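Local coordinates for protein Aac(6')-ib (Escherichia coli, PDB 2BUE) that probably transfers the acetyl group of acetyl-CoA to the 6'-amino group of aminoglycosides such as kanamycin B, giving resistance to these antibiotics, at residues R137-V140 / E141-N145; V178-D182 / G183-Y187. The protein carries 2 engineered substitutions. One frame throughout, in Å; residues are numbered along the deposited sequence.

Both contacts are local pieces of one GNAT acetyltransferase fold, and they come in series along the chain. Interaction 1 is the last part of helix 131-144, the helix of the beta-alpha-beta unit that runs from strand 114-121 to strand 151-154. Interaction 2 follows later, at the tip of the hairpin formed by strands 173-180 and 183-191; strand 183-191 is the sheet neighbour of strand 151-154. The centres of interactions 1 and 2 are about 24 Å apart, on opposite sides of the chain's centre. Interaction 1 packs the later part of a helix whose beginning binds CoA on the sheet, whereas the turn of interaction 2 places the engineered Asp-182 against the bound ribostamycin.

Interaction 1: R137-V140 / E141-N145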
# COMPACT_ATOMS: atom_id res chain seq x y z
N ARG A 137 -3.78 8.97 2.12
CA ARG A 137 -5.12 9.53 2.36
C ARG A 137 -6.08 9.23 1.19
O ARG A 137 -7.24 8.87 1.40
CB ARG A 137 -5.03 11.03 2.65
CG ARG A 137 -4.39 11.34 4.00
CD ARG A 137 -4.31 12.83 4.24
NE ARG A 137 -3.78 13.11 5.57
CZ ARG A 137 -3.25 14.27 5.93
NH1 ARG A 137 -3.17 15.28 5.07
NH2 ARG A 137 -2.78 14.43 7.16
N ALA A 138 -5.58 9.35 -0.03
CA ALA A 138 -6.39 9.08 -1.23
C ALA A 138 -6.81 7.61 -1.31
O ALA A 138 -7.96 7.28 -1.65
CB ALA A 138 -5.64 9.51 -2.49
N LEU A 139 -5.87 6.73 -0.96
CA LEU A 139 -6.15 5.30 -0.95
C LEU A 139 -7.16 4.92 0.14
O LEU A 139 -8.06 4.13 -0.10
CB LEU A 139 -4.84 4.51 -0.79
CG LEU A 139 -4.97 3.01 -1.06
CD1 LEU A 139 -5.80 2.64 -2.31
CD2 LEU A 139 -3.60 2.36 -1.16
N VAL A 140 -7.02 5.52 1.32
CA VAL A 140 -7.94 5.28 2.42
C VAL A 140 -9.35 5.74 2.02
O VAL A 140 -10.32 5.02 2.24
CB VAL A 140 -7.47 5.99 3.71
CG1 VAL A 140 -8.57 6.08 4.77
CG2 VAL A 140 -6.24 5.26 4.30
N GLU A 141 -9.44 6.93 1.46
CA GLU A 141 -10.76 7.45 1.00
C GLU A 141 -11.39 6.52 -0.05
O GLU A 141 -12.58 6.15 0.06
CB GLU A 141 -10.63 8.88 0.49
CG GLU A 141 -11.99 9.49 0.11
CD GLU A 141 -11.91 10.97 -0.15
OE1 GLU A 141 -11.29 11.69 0.66
OE2 GLU A 141 -12.46 11.40 -1.17
N LEU A 142 -10.59 6.10 -1.04
CA LEU A 142 -11.06 5.18 -2.07
C LEU A 142 -11.66 3.92 -1.44
O LEU A 142 -12.79 3.51 -1.75
CB LEU A 142 -9.89 4.84 -3.01
CG LEU A 142 -10.13 3.98 -4.25
CD1 LEU A 142 -8.98 4.18 -5.23
CD2 LEU A 142 -10.23 2.52 -3.86
N LEU A 143 -10.88 3.30 -0.56
CA LEU A 143 -11.31 2.07 0.08
C LEU A 143 -12.60 2.22 0.89
O LEU A 143 -13.48 1.36 0.81
CB LEU A 143 -10.16 1.46 0.91
CG LEU A 143 -8.99 0.94 0.06
CD1 LEU A 143 -7.77 0.61 0.95
CD2 LEU A 143 -9.39 -0.28 -0.77
N PHE A 144 -12.72 3.30 1.67
CA PHE A 144 -13.96 3.49 2.44
C PHE A 144 -15.16 3.84 1.54
O PHE A 144 -16.30 3.77 1.97
CB PHE A 144 -13.76 4.51 3.57
CG PHE A 144 -12.97 3.96 4.74
CD1 PHE A 144 -13.30 2.71 5.30
CD2 PHE A 144 -11.95 4.72 5.33
CE1 PHE A 144 -12.60 2.21 6.43
CE2 PHE A 144 -11.23 4.23 6.45
CZ PHE A 144 -11.55 2.99 6.99
N ASN A 145 -14.90 4.21 0.30
CA ASN A 145 -16.02 4.40 -0.65
C ASN A 145 -16.58 3.08 -1.16
O ASN A 145 -17.59 3.03 -1.90
CB ASN A 145 -15.59 5.32 -1.80
CG ASN A 145 -15.69 6.78 -1.42
OD1 ASN A 145 -16.49 7.14 -0.53
ND2 ASN A 145 -14.90 7.65 -2.08
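Val-140 and Phe-144, one helical turn apart, make the closer of the two apolar side-chain contacts: they point the same way and lie side by side, with Val-140 CG1 3.6 Å from Phe-144 CE2. That methyl is anti to the backbone N of Val-140 (chi1 165°), a setting that brings it alongside the ring. Leu-139 and Leu-143 repeat the pairing more loosely, CG of the first standing 4.2 Å from CD1 of the second. Leu-143 also lays its CG 3.3 Å from Leu-139 O, so its branch point rests against the carbonyl of the previous turn.

The polar part is a run of four i to i+4 alpha-helical bonds. Glu-141 N donates to Arg-137 O at 2.9 Å and Leu-142 N to Ala-138 O; Leu-143 N then reaches Leu-139 O, and Phe-144 N reaches Val-140 O at 3.0 Å. All four are fairly straight. Asn-145 N gives only weak bonds to Glu-141 O and Leu-142 O as the helix ends.

Arg-137 turns its guanidinium away and, in the conformer given, its NH2 bonds to Lys-169 O. Beyond the segments, Val-140, Leu-143 and Phe-144 all pack on Ile-152 of strand 151-154, while Leu-139 meets Ile-117 of strand 114-121 and Tyr-81 of strand 78-85, seating this helix on the central sheet.

Interaction 2: V178-D182 / G183-Y187; sequences VTTPD and GPAVY. Engineered in segment 178-182: Asp-182 (natural residue Tyr).
Val-178 and Tyr-187 meet at a slant, and the valine touches the base of the tyrosine side chain: its CG1 lies 3.8 Å from Tyr-187 CB, with CG2 almost as near. Tyr-187 CG is anti to its own backbone N (chi1 -169°), which carries the ring onward from the valine, and the hydroxyl at its far end bonds to Gln-153. On the same sheet face, the methyl CG2 of Thr-180 comes 3.9 Å from Ala-185 CB.

With chi1 at 79°, Thr-180 OG1 sits between its own backbone N and carbonyl carbon, within bonding distance of Gly-183 O. OG1 donates to Gly-183 O at 2.7 Å, in the carbonyl plane and on a lone pair. Thr-180 OG1 in turn accepts from Asp-182 N, two residues on, which makes an ST turn. Gly-183 O is gripped twice, since Thr-180 N also donates to it, from above the carbonyl plane.

These bonds close a two-residue beta hairpin, with Pro-181 and Asp-182 at the corners of a type I turn and Gly-183 N returning to Thr-180 O at 2.8 Å. At phi 94° a beta carbon on Gly-183 would be jammed against Asp-182 O, and glycine has none.

Further along, Val-178 and Ala-185 form a hydrogen-bonded antiparallel pair: Val-178 N reaches Ala-185 O at 2.9 Å, and Ala-185 N returns to Val-178 O. A water donates to Pro-184 O and, weakly, to Asp-182 O. Asp-182, an engineered residue, touches the bound ribostamycin, and Trp-105 lies against Thr-180, Pro-181 and Asp-182.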
# COMPACT_ATOMS: atom_id res chain seq x y z
N VAL A 178 3.32 -7.78 15.06
CA VAL A 178 2.81 -9.05 14.60
C VAL A 178 3.81 -9.81 13.72
O VAL A 178 4.64 -9.18 13.02
CB VAL A 178 1.46 -8.85 13.84
CG1 VAL A 178 0.42 -8.21 14.76
CG2 VAL A 178 1.68 -8.00 12.58
N THR A 179 3.71 -11.14 13.76
CA THR A 179 4.57 -12.00 12.96
C THR A 179 3.94 -12.19 11.61
O THR A 179 2.82 -12.69 11.53
CB THR A 179 4.79 -13.39 13.61
OG1 THR A 179 5.39 -13.19 14.89
CG2 THR A 179 5.74 -14.20 12.75
N THR A 180 4.66 -11.80 10.55
CA THR A 180 4.21 -12.03 9.15
C THR A 180 5.23 -12.85 8.36
O THR A 180 6.38 -13.02 8.81
CB THR A 180 4.00 -10.69 8.41
OG1 THR A 180 5.29 -10.18 7.99
CG2 THR A 180 3.25 -9.65 9.28
N PRO A 181 4.84 -13.36 7.18
CA PRO A 181 5.84 -14.02 6.31
C PRO A 181 7.05 -13.16 5.95
O PRO A 181 8.12 -13.70 5.60
CB PRO A 181 5.02 -14.39 5.06
CG PRO A 181 3.63 -14.59 5.59
CD PRO A 181 3.48 -13.46 6.62
N ASP A 182 6.92 -11.84 6.07
CA ASP A 182 8.04 -10.92 5.82
C ASP A 182 8.69 -10.45 7.12
O ASP A 182 9.36 -9.41 7.15
CB ASP A 182 7.58 -9.72 4.99
CG ASP A 182 7.29 -10.10 3.53
OD1 ASP A 182 7.72 -11.20 3.12
OD2 ASP A 182 6.66 -9.30 2.81
N GLY A 183 8.49 -11.23 8.18
CA GLY A 183 9.05 -10.91 9.51
C GLY A 183 8.10 -10.13 10.41
O GLY A 183 6.95 -9.87 10.06
N PRO A 184 8.59 -9.73 11.58
CA PRO A 184 7.82 -8.89 12.49
C PRO A 184 7.44 -7.60 11.76
O PRO A 184 8.25 -7.07 11.00
CB PRO A 184 8.84 -8.55 13.61
CG PRO A 184 9.85 -9.64 13.53
CD PRO A 184 9.95 -10.03 12.09
N ALA A 185 6.21 -7.13 11.99
CA ALA A 185 5.74 -5.90 11.40
C ALA A 185 4.98 -5.11 12.45
O ALA A 185 4.46 -5.67 13.42
CB ALA A 185 4.82 -6.18 10.19
N VAL A 186 4.93 -3.80 12.25
CA VAL A 186 4.14 -2.94 13.13
C VAL A 186 2.74 -2.89 12.52
O VAL A 186 2.54 -2.26 11.49
CB VAL A 186 4.75 -1.55 13.27
CG1 VAL A 186 3.87 -0.65 14.14
CG2 VAL A 186 6.17 -1.67 13.89
N TYR A 187 1.79 -3.56 13.17
CA TYR A 187 0.41 -3.61 12.68
C TYR A 187 -0.26 -2.26 12.99
O TYR A 187 -0.30 -1.81 14.14
CB TYR A 187 -0.33 -4.73 13.38
CG TYR A 187 -1.65 -5.00 12.74
CD1 TYR A 187 -1.74 -5.44 11.41
CD2 TYR A 187 -2.82 -4.81 13.47
CE1 TYR A 187 -3.00 -5.70 10.81
CE2 TYR A 187 -4.09 -5.05 12.88
CZ TYR A 187 -4.16 -5.48 11.56
OH TYR A 187 -5.40 -5.68 11.00
O HOH W 1 8.69 -6.37 8.36